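Local coordinates for Non-structural protein 2 (Human rotavirus C, PDB 2GU0) that probably binds single-stranded RNA, hydrolyses nucleoside and RNA 5'-triphosphates, unwinds RNA helices without ATP and takes part in building viral factories, working as a homooctamer, at residues V106-L111 / H174-L179; K212-S217 / F261-W266; K24-T29 / Y44-Y49. One frame throughout, in Å; residues are numbered along the deposited sequence.

Interaction 1 of 3, residues V106-L111 / H174-L179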
loop_
_atom_site.group_PDB
_atom_site.type_symbol
_atom_site.label_atom_id
_atom_site.label_comp_id
_atom_site.label_asym_id
_atom_site.label_seq_id
_atom_site.Cartn_x
_atom_site.Cartn_y
_atom_site.Cartn_z
ATOM N N VAL A 106 31.518 16.353 -21.850
ATOM C CA VAL A 106 30.529 15.416 -22.356
ATOM C C VAL A 106 29.136 16.043 -22.404
ATOM O O VAL A 106 28.853 16.992 -21.671
ATOM C CB VAL A 106 30.549 14.153 -21.450
ATOM C CG1 VAL A 106 29.171 13.589 -21.279
ATOM C CG2 VAL A 106 31.470 13.113 -22.045
ATOM N N GLN A 107 28.280 15.527 -23.284
ATOM C CA GLN A 107 26.920 16.024 -23.420
ATOM C C GLN A 107 26.009 15.242 -22.476
ATOM O O GLN A 107 25.259 14.358 -22.891
ATOM C CB GLN A 107 26.438 15.860 -24.854
ATOM C CG GLN A 107 27.287 16.561 -25.893
ATOM C CD GLN A 107 26.561 16.750 -27.233
ATOM O OE1 GLN A 107 27.205 16.919 -28.270
ATOM N NE2 GLN A 107 25.223 16.739 -27.212
ATOM N N VAL A 108 26.079 15.589 -21.199
ATOM C CA VAL A 108 25.316 14.928 -20.153
ATOM C C VAL A 108 23.830 14.684 -20.380
ATOM O O VAL A 108 23.334 13.603 -20.078
ATOM C CB VAL A 108 25.464 15.683 -18.824
ATOM C CG1 VAL A 108 24.732 14.936 -17.725
ATOM C CG2 VAL A 108 26.942 15.847 -18.482
ATOM N N ARG A 109 23.110 15.674 -20.893
ATOM C CA ARG A 109 21.681 15.503 -21.101
ATOM C C ARG A 109 21.410 14.627 -22.297
ATOM O O ARG A 109 20.403 13.916 -22.347
ATOM C CB ARG A 109 21.002 16.854 -21.269
ATOM C CG ARG A 109 21.180 17.773 -20.077
ATOM C CD ARG A 109 20.238 18.946 -20.166
ATOM N NE ARG A 109 20.748 20.116 -19.461
ATOM C CZ ARG A 109 21.877 20.739 -19.786
ATOM N NH1 ARG A 109 22.624 20.303 -20.806
ATOM N NH2 ARG A 109 22.259 21.802 -19.095
ATOM N N HIS A 110 22.317 14.682 -23.264
ATOM C CA HIS A 110 22.215 13.866 -24.465
ATOM C C HIS A 110 22.414 12.411 -23.998
ATOM O O HIS A 110 21.623 11.536 -24.324
ATOM C CB HIS A 110 23.298 14.320 -25.469
ATOM C CG HIS A 110 23.330 13.554 -26.760
ATOM N ND1 HIS A 110 23.648 14.148 -27.960
ATOM C CD2 HIS A 110 23.197 12.232 -27.025
ATOM C CE1 HIS A 110 23.717 13.230 -28.908
ATOM N NE2 HIS A 110 23.448 12.056 -28.367
ATOM N N LEU A 111 23.448 12.161 -23.200
ATOM C CA LEU A 111 23.706 10.805 -22.718
ATOM C C LEU A 111 22.552 10.292 -21.891
ATOM O O LEU A 111 22.210 9.104 -21.955
ATOM C CB LEU A 111 24.980 10.754 -21.877
ATOM C CG LEU A 111 26.271 10.928 -22.667
ATOM C CD1 LEU A 111 27.434 11.065 -21.721
ATOM C CD2 LEU A 111 26.454 9.736 -23.590
ATOM N N HIS A 174 14.640 14.985 -16.553
ATOM C CA HIS A 174 15.918 14.325 -16.329
ATOM C C HIS A 174 16.322 14.334 -14.862
ATOM O O HIS A 174 16.072 15.310 -14.157
ATOM C CB HIS A 174 17.001 15.018 -17.139
ATOM C CG HIS A 174 16.983 14.664 -18.586
ATOM N ND1 HIS A 174 17.946 15.098 -19.468
ATOM C CD2 HIS A 174 16.149 13.872 -19.297
ATOM C CE1 HIS A 174 17.710 14.579 -20.659
ATOM N NE2 HIS A 174 16.625 13.833 -20.581
ATOM N N LYS A 175 16.952 13.257 -14.396
ATOM C CA LYS A 175 17.396 13.218 -13.010
ATOM C C LYS A 175 18.798 13.839 -12.835
ATOM O O LYS A 175 19.140 14.320 -11.757
ATOM C CB LYS A 175 17.366 11.782 -12.466
ATOM C CG LYS A 175 16.016 11.371 -11.873
ATOM C CD LYS A 175 16.116 10.114 -10.965
ATOM C CE LYS A 175 16.666 10.386 -9.536
ATOM N NZ LYS A 175 16.839 9.130 -8.725
ATOM N N LEU A 176 19.598 13.855 -13.900
ATOM C CA LEU A 176 20.946 14.414 -13.825
ATOM C C LEU A 176 20.998 15.939 -13.839
ATOM O O LEU A 176 21.367 16.552 -12.844
ATOM C CB LEU A 176 21.825 13.846 -14.948
ATOM C CG LEU A 176 22.233 12.375 -14.796
ATOM C CD1 LEU A 176 23.179 11.974 -15.918
ATOM C CD2 LEU A 176 22.916 12.176 -13.452
ATOM N N LEU A 177 20.629 16.552 -14.958
ATOM C CA LEU A 177 20.644 18.004 -15.064
ATOM C C LEU A 177 19.344 18.501 -15.662
ATOM O O LEU A 177 19.288 18.844 -16.843
ATOM C CB LEU A 177 21.802 18.453 -15.937
ATOM C CG LEU A 177 23.187 17.967 -15.505
ATOM C CD1 LEU A 177 24.208 18.318 -16.583
ATOM C CD2 LEU A 177 23.574 18.601 -14.175
ATOM N N PRO A 178 18.276 18.558 -14.847
ATOM C CA PRO A 178 16.936 19.009 -15.244
ATOM C C PRO A 178 16.972 20.329 -15.999
ATOM O O PRO A 178 17.767 21.208 -15.678
ATOM C CB PRO A 178 16.213 19.132 -13.913
ATOM C CG PRO A 178 16.835 18.052 -13.105
ATOM C CD PRO A 178 18.301 18.232 -13.410
ATOM N N LEU A 179 16.112 20.465 -17.003
ATOM C CA LEU A 179 16.064 21.689 -17.806
ATOM C C LEU A 179 14.686 21.865 -18.454
ATOM O O LEU A 179 14.002 20.888 -18.774
ATOM C CB LEU A 179 17.145 21.646 -18.885
ATOM C CG LEU A 179 17.445 22.977 -19.558
ATOM C CD1 LEU A 179 18.019 23.904 -18.515
ATOM C CD2 LEU A 179 18.428 22.789 -20.701
#

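Interaction 2 of 3, residues K212-S217 / F261-W266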
loop_
_atom_site.group_PDB
_atom_site.type_symbol
_atom_site.label_atom_id
_atom_site.label_comp_id
_atom_site.label_asym_id
_atom_site.label_seq_id
_atom_site.Cartn_x
_atom_site.Cartn_y
_atom_site.Cartn_z
ATOM N N LYS A 212 6.070 28.071 -33.935
ATOM C CA LYS A 212 6.777 28.847 -32.913
ATOM C C LYS A 212 8.292 28.606 -32.938
ATOM O O LYS A 212 9.058 29.311 -32.271
ATOM C CB LYS A 212 6.250 28.494 -31.517
ATOM C CG LYS A 212 4.892 29.069 -31.171
ATOM C CD LYS A 212 4.503 28.652 -29.760
ATOM C CE LYS A 212 3.257 29.386 -29.260
ATOM N NZ LYS A 212 2.806 28.913 -27.901
ATOM N N PHE A 213 8.723 27.622 -33.719
ATOM C CA PHE A 213 10.134 27.266 -33.784
ATOM C C PHE A 213 10.882 27.608 -35.056
ATOM O O PHE A 213 10.299 27.916 -36.086
ATOM C CB PHE A 213 10.298 25.772 -33.543
ATOM C CG PHE A 213 9.617 25.278 -32.315
ATOM C CD1 PHE A 213 8.239 25.187 -32.264
ATOM C CD2 PHE A 213 10.355 24.863 -31.220
ATOM C CE1 PHE A 213 7.611 24.689 -31.153
ATOM C CE2 PHE A 213 9.725 24.362 -30.098
ATOM C CZ PHE A 213 8.345 24.276 -30.069
ATOM N N ALA A 214 12.201 27.529 -34.959
ATOM C CA ALA A 214 13.092 27.788 -36.078
ATOM C C ALA A 214 14.119 26.665 -36.066
ATOM O O ALA A 214 14.745 26.401 -35.045
ATOM C CB ALA A 214 13.781 29.134 -35.911
ATOM N N ALA A 215 14.269 25.994 -37.196
ATOM C CA ALA A 215 15.213 24.902 -37.304
ATOM C C ALA A 215 16.583 25.480 -37.593
ATOM O O ALA A 215 16.790 26.107 -38.637
ATOM C CB ALA A 215 14.793 23.974 -38.411
ATOM N N ILE A 216 17.514 25.274 -36.663
ATOM C CA ILE A 216 18.874 25.780 -36.816
ATOM C C ILE A 216 19.900 24.652 -36.890
ATOM O O ILE A 216 19.562 23.475 -36.750
ATOM C CB ILE A 216 19.262 26.701 -35.639
ATOM C CG1 ILE A 216 19.249 25.915 -34.336
ATOM C CG2 ILE A 216 18.302 27.871 -35.546
ATOM C CD1 ILE A 216 19.594 26.746 -33.116
ATOM N N SER A 217 21.154 25.019 -37.130
ATOM C CA SER A 217 22.236 24.049 -37.180
ATOM C C SER A 217 23.477 24.634 -36.549
ATOM O O SER A 217 23.840 25.775 -36.827
ATOM C CB SER A 217 22.570 23.652 -38.608
ATOM O OG SER A 217 23.759 22.877 -38.623
ATOM N N PHE A 261 14.764 23.858 -45.277
ATOM C CA PHE A 261 13.970 24.157 -44.095
ATOM C C PHE A 261 14.670 24.945 -43.007
ATOM O O PHE A 261 14.031 25.352 -42.037
ATOM C CB PHE A 261 13.406 22.857 -43.513
ATOM C CG PHE A 261 14.456 21.915 -43.003
ATOM C CD1 PHE A 261 14.943 22.035 -41.707
ATOM C CD2 PHE A 261 14.984 20.926 -43.835
ATOM C CE1 PHE A 261 15.939 21.195 -41.244
ATOM C CE2 PHE A 261 15.987 20.072 -43.382
ATOM C CZ PHE A 261 16.466 20.207 -42.085
ATOM N N VAL A 262 15.972 25.173 -43.151
ATOM C CA VAL A 262 16.695 25.920 -42.132
ATOM C C VAL A 262 16.220 27.362 -42.104
ATOM O O VAL A 262 16.067 27.993 -43.143
ATOM C CB VAL A 262 18.205 25.890 -42.376
ATOM C CG1 VAL A 262 18.912 26.804 -41.387
ATOM C CG2 VAL A 262 18.712 24.469 -42.229
ATOM N N HIS A 263 15.978 27.870 -40.903
ATOM C CA HIS A 263 15.503 29.235 -40.713
ATOM C C HIS A 263 16.370 30.270 -41.435
ATOM O O HIS A 263 17.521 30.509 -41.051
ATOM C CB HIS A 263 15.453 29.545 -39.224
ATOM C CG HIS A 263 14.972 30.921 -38.919
ATOM N ND1 HIS A 263 15.651 32.047 -39.323
ATOM C CD2 HIS A 263 13.871 31.355 -38.267
ATOM C CE1 HIS A 263 14.987 33.118 -38.932
ATOM N NE2 HIS A 263 13.903 32.726 -38.289
ATOM N N PRO A 264 15.810 30.925 -42.468
ATOM C CA PRO A 264 16.483 31.943 -43.290
ATOM C C PRO A 264 17.315 32.953 -42.513
ATOM O O PRO A 264 18.477 33.197 -42.843
ATOM C CB PRO A 264 15.325 32.600 -44.041
ATOM C CG PRO A 264 14.370 31.473 -44.205
ATOM C CD PRO A 264 14.380 30.859 -42.815
ATOM N N GLY A 265 16.710 33.541 -41.487
ATOM C CA GLY A 265 17.417 34.514 -40.677
ATOM C C GLY A 265 18.727 33.930 -40.195
ATOM O O GLY A 265 19.784 34.551 -40.325
ATOM N N TRP A 266 18.648 32.722 -39.648
ATOM C CA TRP A 266 19.811 32.013 -39.141
ATOM C C TRP A 266 20.786 31.780 -40.284
ATOM O O TRP A 266 21.957 32.114 -40.187
ATOM C CB TRP A 266 19.360 30.676 -38.538
ATOM C CG TRP A 266 20.461 29.844 -37.907
ATOM C CD1 TRP A 266 21.193 28.856 -38.504
ATOM C CD2 TRP A 266 20.938 29.938 -36.561
ATOM N NE1 TRP A 266 22.091 28.333 -37.613
ATOM C CE2 TRP A 266 21.958 28.977 -36.413
ATOM C CE3 TRP A 266 20.601 30.743 -35.466
ATOM C CZ2 TRP A 266 22.647 28.797 -35.213
ATOM C CZ3 TRP A 266 21.286 30.567 -34.273
ATOM C CH2 TRP A 266 22.298 29.599 -34.156
#

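Interaction 3 of 3, residues K24-T29 / Y44-Y49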
loop_
_atom_site.group_PDB
_atom_site.type_symbol
_atom_site.label_atom_id
_atom_site.label_comp_id
_atom_site.label_asym_id
_atom_site.label_seq_id
_atom_site.Cartn_x
_atom_site.Cartn_y
_atom_site.Cartn_z
ATOM N N LYS A 24 28.893 7.293 -6.299
ATOM C CA LYS A 24 28.469 8.450 -5.525
ATOM C C LYS A 24 29.156 8.602 -4.189
ATOM O O LYS A 24 29.383 9.718 -3.737
ATOM C CB LYS A 24 26.959 8.435 -5.320
ATOM C CG LYS A 24 26.457 7.361 -4.386
ATOM C CD LYS A 24 24.939 7.363 -4.330
ATOM C CE LYS A 24 24.431 6.103 -3.631
ATOM N NZ LYS A 24 22.947 5.980 -3.683
ATOM N N LYS A 25 29.483 7.501 -3.529
ATOM C CA LYS A 25 30.166 7.644 -2.251
ATOM C C LYS A 25 31.542 8.225 -2.527
ATOM O O LYS A 25 31.987 9.136 -1.834
ATOM C CB LYS A 25 30.278 6.298 -1.532
ATOM C CG LYS A 25 28.932 5.662 -1.276
ATOM C CD LYS A 25 28.017 6.572 -0.473
ATOM C CE LYS A 25 28.206 6.355 1.000
ATOM N NZ LYS A 25 27.877 4.935 1.338
ATOM N N ALA A 26 32.212 7.707 -3.552
ATOM C CA ALA A 26 33.520 8.222 -3.897
ATOM C C ALA A 26 33.373 9.739 -4.003
ATOM O O ALA A 26 33.990 10.487 -3.248
ATOM C CB ALA A 26 33.969 7.642 -5.202
ATOM N N VAL A 27 32.524 10.185 -4.922
ATOM C CA VAL A 27 32.280 11.609 -5.117
ATOM C C VAL A 27 31.980 12.328 -3.803
ATOM O O VAL A 27 32.563 13.357 -3.515
ATOM C CB VAL A 27 31.105 11.832 -6.094
ATOM C CG1 VAL A 27 30.818 13.323 -6.257
ATOM C CG2 VAL A 27 31.439 11.214 -7.435
ATOM N N GLN A 28 31.072 11.790 -3.004
ATOM C CA GLN A 28 30.724 12.415 -1.730
ATOM C C GLN A 28 31.964 12.622 -0.871
ATOM O O GLN A 28 32.132 13.668 -0.240
ATOM C CB GLN A 28 29.695 11.550 -0.991
ATOM C CG GLN A 28 29.621 11.760 0.508
ATOM C CD GLN A 28 28.455 11.008 1.137
ATOM O OE1 GLN A 28 28.083 9.926 0.677
ATOM N NE2 GLN A 28 27.883 11.570 2.201
ATOM N N THR A 29 32.831 11.617 -0.869
ATOM C CA THR A 29 34.069 11.641 -0.106
ATOM C C THR A 29 35.090 12.681 -0.589
ATOM O O THR A 29 35.654 13.424 0.211
ATOM C CB THR A 29 34.719 10.256 -0.135
ATOM O OG1 THR A 29 33.829 9.322 0.472
ATOM C CG2 THR A 29 36.026 10.250 0.620
ATOM N N TYR A 44 41.241 11.499 -7.368
ATOM C CA TYR A 44 41.365 11.348 -5.926
ATOM C C TYR A 44 41.057 9.956 -5.379
ATOM O O TYR A 44 39.985 9.400 -5.628
ATOM C CB TYR A 44 40.453 12.345 -5.232
ATOM C CG TYR A 44 40.525 12.261 -3.740
ATOM C CD1 TYR A 44 41.677 12.654 -3.072
ATOM C CD2 TYR A 44 39.450 11.789 -2.990
ATOM C CE1 TYR A 44 41.770 12.588 -1.696
ATOM C CE2 TYR A 44 39.527 11.716 -1.597
ATOM C CZ TYR A 44 40.700 12.124 -0.963
ATOM O OH TYR A 44 40.822 12.094 0.397
ATOM N N ASP A 45 41.985 9.398 -4.607
ATOM C CA ASP A 45 41.742 8.088 -4.042
ATOM C C ASP A 45 41.027 8.188 -2.696
ATOM O O ASP A 45 41.553 8.696 -1.713
ATOM C CB ASP A 45 43.036 7.291 -3.909
ATOM C CG ASP A 45 42.788 5.894 -3.404
ATOM O OD1 ASP A 45 41.648 5.412 -3.570
ATOM O OD2 ASP A 45 43.717 5.270 -2.848
ATOM N N THR A 46 39.806 7.680 -2.697
ATOM C CA THR A 46 38.897 7.660 -1.563
ATOM C C THR A 46 39.209 6.550 -0.555
ATOM O O THR A 46 38.682 6.532 0.566
ATOM C CB THR A 46 37.468 7.508 -2.117
ATOM O OG1 THR A 46 36.937 8.805 -2.393
ATOM C CG2 THR A 46 36.582 6.790 -1.174
ATOM N N ILE A 47 40.085 5.635 -0.957
ATOM C CA ILE A 47 40.457 4.507 -0.119
ATOM C C ILE A 47 39.259 3.579 0.079
ATOM O O ILE A 47 39.240 2.462 -0.436
ATOM C CB ILE A 47 40.994 4.964 1.250
ATOM C CG1 ILE A 47 42.067 6.033 1.047
ATOM C CG2 ILE A 47 41.604 3.790 1.984
ATOM C CD1 ILE A 47 42.702 6.522 2.322
ATOM N N LEU A 48 38.246 4.027 0.794
ATOM C CA LEU A 48 37.093 3.164 1.004
ATOM C C LEU A 48 36.138 2.958 -0.199
ATOM O O LEU A 48 35.510 1.898 -0.325
ATOM C CB LEU A 48 36.288 3.679 2.192
ATOM C CG LEU A 48 37.028 3.694 3.522
ATOM C CD1 LEU A 48 36.066 4.091 4.641
ATOM C CD2 LEU A 48 37.620 2.318 3.770
ATOM N N TYR A 49 36.031 3.951 -1.083
ATOM C CA TYR A 49 35.105 3.848 -2.208
ATOM C C TYR A 49 35.711 3.947 -3.594
ATOM O O TYR A 49 35.017 4.249 -4.564
ATOM C CB TYR A 49 34.008 4.911 -2.086
ATOM C CG TYR A 49 33.205 4.841 -0.811
ATOM C CD1 TYR A 49 33.196 5.909 0.075
ATOM C CD2 TYR A 49 32.441 3.718 -0.494
ATOM C CE1 TYR A 49 32.448 5.870 1.248
ATOM C CE2 TYR A 49 31.682 3.668 0.681
ATOM C CZ TYR A 49 31.695 4.753 1.547
ATOM O OH TYR A 49 30.977 4.740 2.719
#

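Interaction 1 of 3, residues V106-L111 / H174-L179
Between Arg-109 and Leu-177 lies the one hydrogen bond joining these two segments, and it is weak: NE stands 3.3 Å from Leu-177 O with an angle of only 121° at the hydrogen. The arginine gets there because its chain is extended from CG to NE (chi2 -167°, chi3 -153°), which carries NE from the first turn of helix 108-119 to the irregular 174-179 loop. Leu-179 CD2 lies over one face of the guanidinium, 3.8 Å from Arg-109 NE, and the two side chains cross at about a right angle. One residue back, Val-108 turns CG1 into the leucines of the loop. It meets Leu-177 CD1 at 3.6 Å and Leu-176 CD1 at 3.8 Å. Nearer the backbone of Arg-109, His-174 presents the edge of its ring to CB, in plane, while its CE1 comes near the carbonyl Arg-109 O. The loop is further tied to this helix by Glu-112, whose carboxylate accepts from the backbone N of Lys-175 and of Leu-176. Gln-107, at the N-cap position, Val-108 and Arg-109 are predicted to bind ATP. The contact joins the N-terminal family region to the C-terminal, HIT-related one. It combines apolar packing of Val-108 with the long arginine chain, which has the largest share of the buried surface. The long, bent N-H...O bond gives little directional hold, and Leu-179 CD2 limits the guanidinium over one face.

Interaction 2 of 3, residues K212-S217 / F261-W266
Ala-215 O receives His-263 N at 3.0 Å in a nearly straight bond (169° at the hydrogen) lying in the carbonyl plane. The same oxygen has Val-262 CA 3.5 Å away, a CA-H...O contact beside the stronger bond. The alanine methyls flank this link: Ala-214 CB abuts His-263 CD2, and Ala-215 CB meets the edge of the Phe-261 ring, 3.8 Å from CD1. Farther along the strand, Ile-216 lies over one face of the Trp-266 indole. Its CB is 3.7 Å from the centroid of the five-membered ring and 13° off the normal, a CH-pi contact, while CG2 reaches Trp-266 CD2 at 3.5 Å. At the indole edge NE1 donates to Ser-217 O over 3.2 Å, with the acceptor close to the ring plane, so face and edge together fix how the ring is turned.

In the next shell, His-263 caps helix 264-275: ND1 accepts from Trp-266 N at 3.1 Å. Tyr-254 OH also bonds to Ser-217 O, and Ser-217 OG takes the N-H of Gly-219, a predicted ATP-binding residue. Phe-202 and Trp-223 meet the Phe-261 ring edge-to-face. The arrangement is that of a capped helix start packed on strand 213-216, an outermost strand, within this chain, of the antiparallel sheet in this HIT-related region and part of the predicted RNA-binding segment.

Interaction 3 of 3, residues K24-T29 / Y44-Y49
Lys-25, Ala-26 and Thr-29, on the first turns of helix 24-32, pack against Tyr-49 and Thr-46 of the turn that joins the two short antiparallel strands 44-45 and 51-52. Lys-25 CB sits over the centre of the Tyr-49 ring, 3.2 Å from its centroid and 10° off the normal, which makes the contact CH-pi. Beyond CB the lysine chain is bent at chi2, chi3 and chi4 instead of running straight, and the bends bring CG near CE2 and CE near OH of the tyrosine. NZ ends 3.4 Å from Tyr-49 OH, a bond that is weak and rests on a less certain hydroxyl position; NZ also makes a long, weak ion pair with Asp-120 of a neighbouring subunit.

Thr-29 approaches the same ring from the edge: its OG1 lies in the ring plane, 3.5 Å from Tyr-49 CD1. That hydroxyl is turned back onto its own helix, donating to Lys-25 O at 3.0 Å from above the carbonyl plane, and Lys-25 O accepts from Thr-29 N as well. With OG1 engaged there, CG2 stands anti to the backbone N and meets Thr-46 OG1 at 3.5 Å. Ala-26 CB fills in next to the tyrosine backbone, 3.6 Å from Tyr-49 O.

The turn has its own bracing, since Asp-45 OD1 accepts from Ile-47 N at 3.1 Å (163° at the hydrogen), an Asx turn. Asn-23, just ahead of the helix, bonds through OD1 to Ala-26 N and through ND2 to Tyr-49 O, linking helix start to turn. That neighbouring subunit also bonds Tyr-44 OH through its Gln-160, and Leu-48 makes backbone hydrogen bonds with the same subunit. Within the chain, Ala-26 and Thr-46 rest on Ala-52 of strand 51-52, so the helix is packed against the strand pair at the subunit interface.

How the interactions relate
The three contacts follow one another along the chain in the order 3, 1, 2, and none touches another. Interaction 1 is central, its centre about 9 Å from that of the chain; the centres of interactions 2 and 3 lie about 24 Å and 23 Å from it. Interactions 2 and 3 sit on opposite sides of the chain's centre, 46 Å between their centres. Interaction 1 contains three residues of the predicted ATP site, and interaction 2 lies next to it: the side chain of Arg-224 is about 7 Å from that of Leu-179 and about 4 Å from that of Ile-216. Interaction 3 lies away from the annotated sites and instead adjoins a neighbouring subunit.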